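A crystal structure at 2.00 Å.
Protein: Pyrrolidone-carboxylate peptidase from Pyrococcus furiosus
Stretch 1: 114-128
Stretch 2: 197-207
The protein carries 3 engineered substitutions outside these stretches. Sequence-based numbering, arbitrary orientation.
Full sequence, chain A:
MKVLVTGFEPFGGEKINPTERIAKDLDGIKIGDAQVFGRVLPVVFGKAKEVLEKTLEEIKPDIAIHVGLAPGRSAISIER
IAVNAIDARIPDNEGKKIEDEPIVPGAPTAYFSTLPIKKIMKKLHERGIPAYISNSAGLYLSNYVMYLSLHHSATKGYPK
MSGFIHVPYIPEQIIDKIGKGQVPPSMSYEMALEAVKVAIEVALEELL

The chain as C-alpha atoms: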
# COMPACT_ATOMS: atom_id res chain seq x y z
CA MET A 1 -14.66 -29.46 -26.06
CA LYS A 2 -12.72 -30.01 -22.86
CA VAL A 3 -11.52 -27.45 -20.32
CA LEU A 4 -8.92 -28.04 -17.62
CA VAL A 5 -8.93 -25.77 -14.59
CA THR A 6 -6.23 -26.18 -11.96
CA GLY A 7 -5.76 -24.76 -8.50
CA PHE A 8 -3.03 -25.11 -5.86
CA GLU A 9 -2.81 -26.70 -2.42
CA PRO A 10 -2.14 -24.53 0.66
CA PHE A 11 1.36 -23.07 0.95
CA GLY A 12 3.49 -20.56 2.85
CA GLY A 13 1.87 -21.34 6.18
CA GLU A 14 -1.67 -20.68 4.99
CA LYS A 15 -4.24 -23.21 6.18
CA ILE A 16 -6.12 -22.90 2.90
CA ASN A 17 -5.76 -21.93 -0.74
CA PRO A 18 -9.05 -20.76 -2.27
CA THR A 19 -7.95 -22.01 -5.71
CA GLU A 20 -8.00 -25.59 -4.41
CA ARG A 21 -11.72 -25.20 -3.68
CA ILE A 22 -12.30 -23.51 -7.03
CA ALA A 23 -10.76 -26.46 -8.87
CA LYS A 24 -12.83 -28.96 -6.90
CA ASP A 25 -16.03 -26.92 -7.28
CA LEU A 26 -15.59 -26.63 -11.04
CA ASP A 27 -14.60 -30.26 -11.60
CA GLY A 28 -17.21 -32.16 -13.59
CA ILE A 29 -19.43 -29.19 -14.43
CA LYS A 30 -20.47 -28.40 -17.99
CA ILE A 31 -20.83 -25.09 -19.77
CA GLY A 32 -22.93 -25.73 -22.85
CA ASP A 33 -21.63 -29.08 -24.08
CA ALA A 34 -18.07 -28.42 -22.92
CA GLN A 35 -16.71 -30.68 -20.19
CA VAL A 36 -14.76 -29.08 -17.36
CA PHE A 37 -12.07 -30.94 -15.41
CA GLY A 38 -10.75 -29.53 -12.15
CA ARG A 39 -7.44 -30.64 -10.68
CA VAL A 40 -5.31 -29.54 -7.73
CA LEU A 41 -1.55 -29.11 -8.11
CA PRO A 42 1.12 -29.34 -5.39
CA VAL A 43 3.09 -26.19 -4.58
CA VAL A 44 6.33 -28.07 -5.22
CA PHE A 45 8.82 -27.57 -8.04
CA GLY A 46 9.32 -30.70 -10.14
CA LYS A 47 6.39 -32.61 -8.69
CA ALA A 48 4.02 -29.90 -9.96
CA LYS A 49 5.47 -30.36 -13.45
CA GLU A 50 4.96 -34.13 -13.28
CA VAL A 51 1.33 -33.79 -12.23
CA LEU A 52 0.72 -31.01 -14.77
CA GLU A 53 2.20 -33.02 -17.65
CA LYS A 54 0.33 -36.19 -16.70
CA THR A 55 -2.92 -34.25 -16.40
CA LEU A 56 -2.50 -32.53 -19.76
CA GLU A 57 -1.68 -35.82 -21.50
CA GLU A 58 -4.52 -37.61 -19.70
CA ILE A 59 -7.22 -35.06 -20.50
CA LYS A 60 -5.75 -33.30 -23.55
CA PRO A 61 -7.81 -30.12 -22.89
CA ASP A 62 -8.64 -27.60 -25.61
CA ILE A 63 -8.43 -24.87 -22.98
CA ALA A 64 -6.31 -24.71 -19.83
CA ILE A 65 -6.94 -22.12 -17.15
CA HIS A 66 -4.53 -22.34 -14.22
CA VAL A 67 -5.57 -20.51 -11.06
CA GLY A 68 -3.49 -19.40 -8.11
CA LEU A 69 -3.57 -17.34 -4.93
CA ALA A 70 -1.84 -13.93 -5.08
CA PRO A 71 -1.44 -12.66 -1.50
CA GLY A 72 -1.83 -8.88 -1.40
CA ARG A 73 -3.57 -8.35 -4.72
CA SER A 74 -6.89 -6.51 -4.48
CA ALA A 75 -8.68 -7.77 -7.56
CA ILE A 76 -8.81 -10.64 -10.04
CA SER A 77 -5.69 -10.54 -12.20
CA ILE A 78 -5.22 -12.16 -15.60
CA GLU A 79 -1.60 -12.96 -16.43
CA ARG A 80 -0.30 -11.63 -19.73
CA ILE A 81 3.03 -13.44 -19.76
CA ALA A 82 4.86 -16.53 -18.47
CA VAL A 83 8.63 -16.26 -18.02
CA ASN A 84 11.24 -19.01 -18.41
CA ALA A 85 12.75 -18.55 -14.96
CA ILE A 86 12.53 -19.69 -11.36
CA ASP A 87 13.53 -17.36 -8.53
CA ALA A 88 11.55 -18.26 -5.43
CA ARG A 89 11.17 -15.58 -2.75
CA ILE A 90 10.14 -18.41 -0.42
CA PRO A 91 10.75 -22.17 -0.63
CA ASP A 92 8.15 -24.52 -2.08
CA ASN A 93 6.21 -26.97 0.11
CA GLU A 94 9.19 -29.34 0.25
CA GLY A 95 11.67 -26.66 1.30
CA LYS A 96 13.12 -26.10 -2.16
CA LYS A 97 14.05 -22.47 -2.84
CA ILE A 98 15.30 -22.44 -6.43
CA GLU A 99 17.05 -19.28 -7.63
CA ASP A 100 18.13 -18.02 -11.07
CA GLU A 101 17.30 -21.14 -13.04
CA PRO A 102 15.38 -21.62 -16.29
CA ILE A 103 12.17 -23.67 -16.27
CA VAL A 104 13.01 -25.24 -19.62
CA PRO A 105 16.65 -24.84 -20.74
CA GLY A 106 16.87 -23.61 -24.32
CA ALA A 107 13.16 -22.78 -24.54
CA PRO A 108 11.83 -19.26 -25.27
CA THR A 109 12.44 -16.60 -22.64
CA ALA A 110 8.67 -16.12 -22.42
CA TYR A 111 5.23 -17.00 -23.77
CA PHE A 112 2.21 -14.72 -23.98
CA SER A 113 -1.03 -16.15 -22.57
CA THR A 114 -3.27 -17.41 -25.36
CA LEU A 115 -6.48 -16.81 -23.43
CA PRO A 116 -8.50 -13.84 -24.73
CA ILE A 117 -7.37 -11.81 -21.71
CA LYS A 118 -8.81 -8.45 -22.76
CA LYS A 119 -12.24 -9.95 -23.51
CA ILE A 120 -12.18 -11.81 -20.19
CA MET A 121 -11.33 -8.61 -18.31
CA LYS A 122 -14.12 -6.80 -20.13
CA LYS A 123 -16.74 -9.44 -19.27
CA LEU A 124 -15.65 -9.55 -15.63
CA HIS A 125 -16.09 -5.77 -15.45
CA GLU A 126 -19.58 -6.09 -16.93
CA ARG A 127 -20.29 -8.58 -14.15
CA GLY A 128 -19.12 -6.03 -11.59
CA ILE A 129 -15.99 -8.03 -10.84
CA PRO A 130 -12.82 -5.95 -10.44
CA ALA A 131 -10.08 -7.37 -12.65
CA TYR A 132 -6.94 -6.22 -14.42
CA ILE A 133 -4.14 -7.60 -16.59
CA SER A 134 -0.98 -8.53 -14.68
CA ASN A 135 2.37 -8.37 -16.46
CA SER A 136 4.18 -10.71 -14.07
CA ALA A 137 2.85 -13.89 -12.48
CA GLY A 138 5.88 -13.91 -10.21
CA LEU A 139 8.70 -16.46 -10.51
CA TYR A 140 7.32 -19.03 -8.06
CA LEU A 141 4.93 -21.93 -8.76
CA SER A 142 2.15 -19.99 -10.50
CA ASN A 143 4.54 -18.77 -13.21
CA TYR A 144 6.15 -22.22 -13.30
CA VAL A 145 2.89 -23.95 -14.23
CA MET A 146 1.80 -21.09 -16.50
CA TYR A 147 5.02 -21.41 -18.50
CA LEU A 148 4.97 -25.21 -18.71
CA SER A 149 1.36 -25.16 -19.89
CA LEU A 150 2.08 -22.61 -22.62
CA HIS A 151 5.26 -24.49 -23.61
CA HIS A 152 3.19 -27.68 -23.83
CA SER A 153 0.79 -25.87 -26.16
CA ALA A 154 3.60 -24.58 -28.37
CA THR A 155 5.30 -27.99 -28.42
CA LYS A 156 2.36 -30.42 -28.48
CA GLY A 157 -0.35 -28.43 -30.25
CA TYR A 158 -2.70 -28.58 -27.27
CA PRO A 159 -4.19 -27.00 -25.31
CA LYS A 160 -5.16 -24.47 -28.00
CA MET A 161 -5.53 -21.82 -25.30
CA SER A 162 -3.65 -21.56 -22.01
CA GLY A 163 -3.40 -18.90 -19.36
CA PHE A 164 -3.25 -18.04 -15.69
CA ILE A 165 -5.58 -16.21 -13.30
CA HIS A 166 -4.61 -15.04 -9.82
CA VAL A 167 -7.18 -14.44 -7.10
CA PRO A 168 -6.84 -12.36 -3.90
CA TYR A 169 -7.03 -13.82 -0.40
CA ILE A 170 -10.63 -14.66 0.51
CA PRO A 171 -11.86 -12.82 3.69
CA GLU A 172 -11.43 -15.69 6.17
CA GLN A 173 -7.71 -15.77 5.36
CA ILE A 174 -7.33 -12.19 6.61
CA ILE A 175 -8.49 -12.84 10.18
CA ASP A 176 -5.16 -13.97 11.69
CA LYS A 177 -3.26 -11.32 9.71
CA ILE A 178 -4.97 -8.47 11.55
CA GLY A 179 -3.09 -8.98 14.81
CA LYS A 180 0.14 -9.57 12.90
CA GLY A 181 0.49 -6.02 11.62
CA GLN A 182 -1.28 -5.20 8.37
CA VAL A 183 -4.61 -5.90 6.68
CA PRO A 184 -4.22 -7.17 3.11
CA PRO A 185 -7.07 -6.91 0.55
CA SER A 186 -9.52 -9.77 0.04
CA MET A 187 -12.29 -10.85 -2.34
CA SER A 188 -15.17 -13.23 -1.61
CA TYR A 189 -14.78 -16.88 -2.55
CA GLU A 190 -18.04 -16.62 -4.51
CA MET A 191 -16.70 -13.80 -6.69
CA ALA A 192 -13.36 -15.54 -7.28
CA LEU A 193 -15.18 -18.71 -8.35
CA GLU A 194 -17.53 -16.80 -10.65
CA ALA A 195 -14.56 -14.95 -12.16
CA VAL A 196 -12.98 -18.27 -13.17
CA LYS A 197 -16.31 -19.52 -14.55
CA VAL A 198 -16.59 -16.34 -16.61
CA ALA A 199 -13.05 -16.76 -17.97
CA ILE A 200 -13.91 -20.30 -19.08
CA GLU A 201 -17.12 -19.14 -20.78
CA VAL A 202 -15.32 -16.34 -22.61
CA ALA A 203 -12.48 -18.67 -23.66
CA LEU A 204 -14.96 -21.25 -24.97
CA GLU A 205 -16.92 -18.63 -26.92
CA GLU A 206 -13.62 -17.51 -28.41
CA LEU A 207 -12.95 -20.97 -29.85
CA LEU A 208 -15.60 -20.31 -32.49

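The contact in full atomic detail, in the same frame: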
# COMPACT_ATOMS: atom_id res chain seq x y z
N THR A 114 -2.47 -17.32 -24.15
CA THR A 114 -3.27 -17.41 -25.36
C THR A 114 -4.76 -17.35 -25.04
O THR A 114 -5.60 -17.65 -25.88
CB THR A 114 -2.94 -18.69 -26.16
OG1 THR A 114 -2.89 -19.82 -25.29
CG2 THR A 114 -1.59 -18.54 -26.87
N LEU A 115 -5.08 -16.98 -23.81
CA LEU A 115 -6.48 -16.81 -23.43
C LEU A 115 -6.83 -15.42 -23.94
O LEU A 115 -5.95 -14.57 -24.11
CB LEU A 115 -6.64 -16.83 -21.90
CG LEU A 115 -6.35 -18.12 -21.14
CD1 LEU A 115 -6.53 -17.87 -19.65
CD2 LEU A 115 -7.29 -19.22 -21.60
N PRO A 116 -8.11 -15.17 -24.24
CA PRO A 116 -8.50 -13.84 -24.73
C PRO A 116 -8.59 -12.95 -23.49
O PRO A 116 -9.68 -12.60 -23.03
CB PRO A 116 -9.86 -14.11 -25.38
CG PRO A 116 -10.44 -15.19 -24.49
CD PRO A 116 -9.25 -16.11 -24.27
N ILE A 117 -7.43 -12.59 -22.94
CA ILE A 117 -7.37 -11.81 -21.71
C ILE A 117 -8.12 -10.49 -21.68
O ILE A 117 -8.75 -10.18 -20.67
CB ILE A 117 -5.90 -11.58 -21.27
CG1 ILE A 117 -5.16 -10.67 -22.24
CG2 ILE A 117 -5.17 -12.93 -21.17
CD1 ILE A 117 -3.73 -10.35 -21.79
N LYS A 118 -8.09 -9.72 -22.76
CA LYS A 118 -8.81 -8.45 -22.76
C LYS A 118 -10.33 -8.67 -22.75
O LYS A 118 -11.05 -7.94 -22.06
CB LYS A 118 -8.40 -7.59 -23.97
CG LYS A 118 -7.00 -6.98 -23.86
CD LYS A 118 -6.88 -6.11 -22.60
CE LYS A 118 -5.48 -5.51 -22.42
NZ LYS A 118 -5.15 -4.47 -23.43
N LYS A 119 -10.81 -9.66 -23.49
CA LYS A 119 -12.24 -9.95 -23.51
C LYS A 119 -12.70 -10.47 -22.15
O LYS A 119 -13.80 -10.17 -21.69
CB LYS A 119 -12.57 -10.97 -24.60
CG LYS A 119 -12.44 -10.43 -26.01
CD LYS A 119 -12.91 -11.46 -27.03
CE LYS A 119 -12.89 -10.88 -28.44
NZ LYS A 119 -13.31 -11.89 -29.45
N ILE A 120 -11.85 -11.28 -21.51
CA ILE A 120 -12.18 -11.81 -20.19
C ILE A 120 -12.29 -10.65 -19.20
O ILE A 120 -13.26 -10.56 -18.45
CB ILE A 120 -11.09 -12.81 -19.72
CG1 ILE A 120 -11.15 -14.07 -20.59
CG2 ILE A 120 -11.28 -13.16 -18.26
CD1 ILE A 120 -10.04 -15.07 -20.31
N MET A 121 -11.31 -9.75 -19.21
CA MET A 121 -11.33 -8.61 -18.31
C MET A 121 -12.59 -7.78 -18.52
O MET A 121 -13.23 -7.32 -17.57
CB MET A 121 -10.09 -7.74 -18.52
CG MET A 121 -10.08 -6.47 -17.67
SD MET A 121 -8.52 -5.50 -17.74
CE MET A 121 -8.77 -4.58 -19.27
N LYS A 122 -12.95 -7.58 -19.79
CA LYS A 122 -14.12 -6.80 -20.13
C LYS A 122 -15.41 -7.44 -19.59
O LYS A 122 -16.26 -6.75 -19.04
CB LYS A 122 -14.20 -6.64 -21.65
CG LYS A 122 -15.28 -5.69 -22.14
CD LYS A 122 -16.66 -6.31 -22.08
CE LYS A 122 -16.82 -7.45 -23.09
NZ LYS A 122 -18.17 -8.08 -23.02
N LYS A 123 -15.54 -8.75 -19.76
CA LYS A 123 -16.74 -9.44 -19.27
C LYS A 123 -16.81 -9.40 -17.75
O LYS A 123 -17.89 -9.22 -17.17
CB LYS A 123 -16.75 -10.89 -19.76
CG LYS A 123 -18.08 -11.58 -19.57
CD LYS A 123 -19.18 -10.86 -20.36
CE LYS A 123 -20.53 -11.52 -20.17
NZ LYS A 123 -20.54 -12.91 -20.70
N LEU A 124 -15.67 -9.59 -17.09
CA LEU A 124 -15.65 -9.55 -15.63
C LEU A 124 -16.15 -8.19 -15.16
O LEU A 124 -16.97 -8.10 -14.24
CB LEU A 124 -14.23 -9.82 -15.11
CG LEU A 124 -13.74 -11.26 -15.32
CD1 LEU A 124 -12.29 -11.38 -14.87
CD2 LEU A 124 -14.63 -12.22 -14.54
N HIS A 125 -15.67 -7.12 -15.80
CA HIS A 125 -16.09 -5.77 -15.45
C HIS A 125 -17.60 -5.59 -15.63
O HIS A 125 -18.25 -4.93 -14.83
CB HIS A 125 -15.34 -4.75 -16.31
CG HIS A 125 -13.88 -4.63 -15.97
ND1 HIS A 125 -13.05 -3.73 -16.59
CD2 HIS A 125 -13.12 -5.27 -15.06
CE1 HIS A 125 -11.83 -3.82 -16.08
NE2 HIS A 125 -11.85 -4.75 -15.14
N GLU A 126 -18.15 -6.18 -16.68
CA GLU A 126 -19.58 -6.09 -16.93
C GLU A 126 -20.35 -6.83 -15.84
O GLU A 126 -21.50 -6.52 -15.57
CB GLU A 126 -19.91 -6.67 -18.30
CG GLU A 126 -19.38 -5.83 -19.45
CD GLU A 126 -19.63 -6.45 -20.81
OE1 GLU A 126 -19.32 -5.78 -21.81
OE2 GLU A 126 -20.12 -7.59 -20.87
N ARG A 127 -19.69 -7.80 -15.22
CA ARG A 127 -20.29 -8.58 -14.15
C ARG A 127 -20.06 -7.90 -12.80
O ARG A 127 -20.47 -8.42 -11.76
CB ARG A 127 -19.69 -9.99 -14.10
CG ARG A 127 -20.14 -10.92 -15.22
CD ARG A 127 -21.59 -11.34 -15.03
NE ARG A 127 -21.77 -12.77 -15.27
CZ ARG A 127 -21.59 -13.37 -16.44
NH1 ARG A 127 -21.23 -12.66 -17.50
NH2 ARG A 127 -21.77 -14.68 -16.55
N GLY A 128 -19.39 -6.75 -12.82
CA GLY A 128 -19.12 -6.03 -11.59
C GLY A 128 -17.99 -6.66 -10.79
O GLY A 128 -17.91 -6.51 -9.57
N LYS A 197 -15.26 -18.98 -13.70
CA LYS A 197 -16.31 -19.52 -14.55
C LYS A 197 -16.48 -18.61 -15.77
O LYS A 197 -16.62 -19.07 -16.89
CB LYS A 197 -17.64 -19.61 -13.80
CG LYS A 197 -17.71 -20.71 -12.75
CD LYS A 197 -19.10 -20.80 -12.14
CE LYS A 197 -19.15 -21.82 -11.01
NZ LYS A 197 -20.47 -21.85 -10.32
N VAL A 198 -16.45 -17.30 -15.53
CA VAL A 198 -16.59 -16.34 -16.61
C VAL A 198 -15.44 -16.46 -17.61
O VAL A 198 -15.66 -16.42 -18.82
CB VAL A 198 -16.63 -14.90 -16.07
CG1 VAL A 198 -16.55 -13.91 -17.24
CG2 VAL A 198 -17.92 -14.68 -15.28
N ALA A 199 -14.22 -16.62 -17.10
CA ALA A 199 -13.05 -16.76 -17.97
C ALA A 199 -13.21 -17.98 -18.87
O ALA A 199 -12.88 -17.93 -20.06
CB ALA A 199 -11.78 -16.91 -17.12
N ILE A 200 -13.71 -19.07 -18.31
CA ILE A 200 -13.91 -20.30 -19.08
C ILE A 200 -14.94 -20.06 -20.19
O ILE A 200 -14.72 -20.43 -21.34
CB ILE A 200 -14.41 -21.45 -18.17
CG1 ILE A 200 -13.34 -21.79 -17.12
CG2 ILE A 200 -14.73 -22.68 -19.01
CD1 ILE A 200 -13.80 -22.77 -16.06
N GLU A 201 -16.06 -19.44 -19.83
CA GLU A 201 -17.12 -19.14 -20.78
C GLU A 201 -16.61 -18.28 -21.93
O GLU A 201 -16.87 -18.57 -23.10
CB GLU A 201 -18.27 -18.42 -20.07
CG GLU A 201 -18.92 -19.25 -18.98
CD GLU A 201 -19.89 -18.45 -18.13
OE1 GLU A 201 -20.48 -19.05 -17.20
OE2 GLU A 201 -20.07 -17.23 -18.37
N VAL A 202 -15.86 -17.23 -21.60
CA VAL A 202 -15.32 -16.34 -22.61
C VAL A 202 -14.30 -17.07 -23.50
O VAL A 202 -14.27 -16.86 -24.71
CB VAL A 202 -14.66 -15.10 -21.96
CG1 VAL A 202 -14.03 -14.22 -23.04
CG2 VAL A 202 -15.71 -14.32 -21.16
N ALA A 203 -13.47 -17.92 -22.90
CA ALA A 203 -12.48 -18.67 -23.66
C ALA A 203 -13.21 -19.59 -24.64
O ALA A 203 -12.89 -19.62 -25.83
CB ALA A 203 -11.59 -19.49 -22.73
N LEU A 204 -14.19 -20.33 -24.14
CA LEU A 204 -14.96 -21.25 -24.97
C LEU A 204 -15.62 -20.53 -26.15
O LEU A 204 -15.55 -21.00 -27.28
CB LEU A 204 -16.03 -21.95 -24.13
CG LEU A 204 -15.55 -23.03 -23.17
CD1 LEU A 204 -16.68 -23.42 -22.23
CD2 LEU A 204 -15.06 -24.24 -23.96
N GLU A 205 -16.25 -19.40 -25.87
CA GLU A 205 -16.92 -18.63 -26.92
C GLU A 205 -15.91 -18.17 -27.97
O GLU A 205 -16.24 -18.00 -29.14
CB GLU A 205 -17.63 -17.43 -26.32
CG GLU A 205 -18.82 -17.79 -25.45
CD GLU A 205 -19.40 -16.59 -24.72
OE1 GLU A 205 -19.67 -15.57 -25.39
OE2 GLU A 205 -19.58 -16.67 -23.49
N GLU A 206 -14.67 -17.96 -27.53
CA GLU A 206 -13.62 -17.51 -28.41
C GLU A 206 -13.26 -18.60 -29.41
O GLU A 206 -12.98 -18.32 -30.58
CB GLU A 206 -12.38 -17.11 -27.60
CG GLU A 206 -11.38 -16.26 -28.35
CD GLU A 206 -11.94 -14.91 -28.76
OE1 GLU A 206 -11.19 -14.13 -29.39
OE2 GLU A 206 -13.11 -14.62 -28.45
N LEU A 207 -13.27 -19.85 -28.96
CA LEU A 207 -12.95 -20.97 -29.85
C LEU A 207 -14.11 -21.24 -30.80
O LEU A 207 -14.62 -22.36 -30.86
CB LEU A 207 -12.62 -22.22 -29.04
CG LEU A 207 -11.27 -22.20 -28.32
CD1 LEU A 207 -11.02 -23.53 -27.63
CD2 LEU A 207 -10.16 -21.92 -29.33
O HOH W 1 -19.46 -15.02 -19.68

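This contact is a helix-to-helix packing in which an apolar seam of small and branched side chains is bordered along its more exposed edge by two salt bridges and a water bridge. Helix 117-126 and helix 197-206 approach to 9.3 Å between axes, and their N-to-C directions make an angle of 132°, so they run in broadly opposite senses but cross obliquely. The CA register confirms the reversal: Leu115 CA lies 6.3 Å from Ala203 CA, Ile120 CA 5.5 Å from Ala199 CA, and Leu124 CA 6.9 Å from Val198 CA, one numbering rising as the other falls. The tightest of these three pairings is at Ala199, whose side chain is a single methyl. Together the two stretches bury 596 Å², counting both sides.

Val198 and Val202, one helical turn apart, point toward the first stretch and lose the most area to it. Val202 sits among several neighbours: its CG1 is 3.8 Å from Ile120 CG1, 3.9 Å from Lys119 CB and 4.0 Å from Pro116 CG, while its CG2 is 3.8 Å from Lys123 CB. Val198 is held similarly, with Leu124 CD2 3.7 Å from Val198 CB and Lys123 CG 3.6 Å from Val198 CG1. The lysines thus contribute the aliphatic parts of their side chains to the packing. Ile120 CG2 also meets Ala199 CB at 4.0 Å, and Pro116, at the N-cap position, places its CD 4.4 Å from Ala203 CB. These are van der Waals distances, as expected where apolar surfaces are removed from water.

Charge pairing follows the same antiparallel order. Near the start of the first helix and the end of the second, Lys119 NZ donates to Glu206 OE2 at 2.9 Å within a salt bridge, with a second, weak hydrogen bond from Lys119 NZ to Glu206 OE1 at 3.1 Å. The extended lysine, with chi2 to chi4 all t, carries its amine to the carboxylate. Farther along, just past the first helix, Arg127 NH2 forms a salt bridge with Glu201 OE2 at 3.6 Å, midway along the second helix, a longer separation for which electrostatic attraction is the appropriate description. Val198 CG2 lies over one face of the guanidinium, 4.1 Å from Arg127 NH2, so the arginine combines charge pairing with apolar coverage.

Glu201 is also linked to Lys123 through water 1: Lys123 NZ donates to the water oxygen at 2.6 Å, and that oxygen donates to Glu201 OE2, also at 2.6 Å. The same carboxylate oxygen therefore serves both the arginine and the water-mediated lysine link.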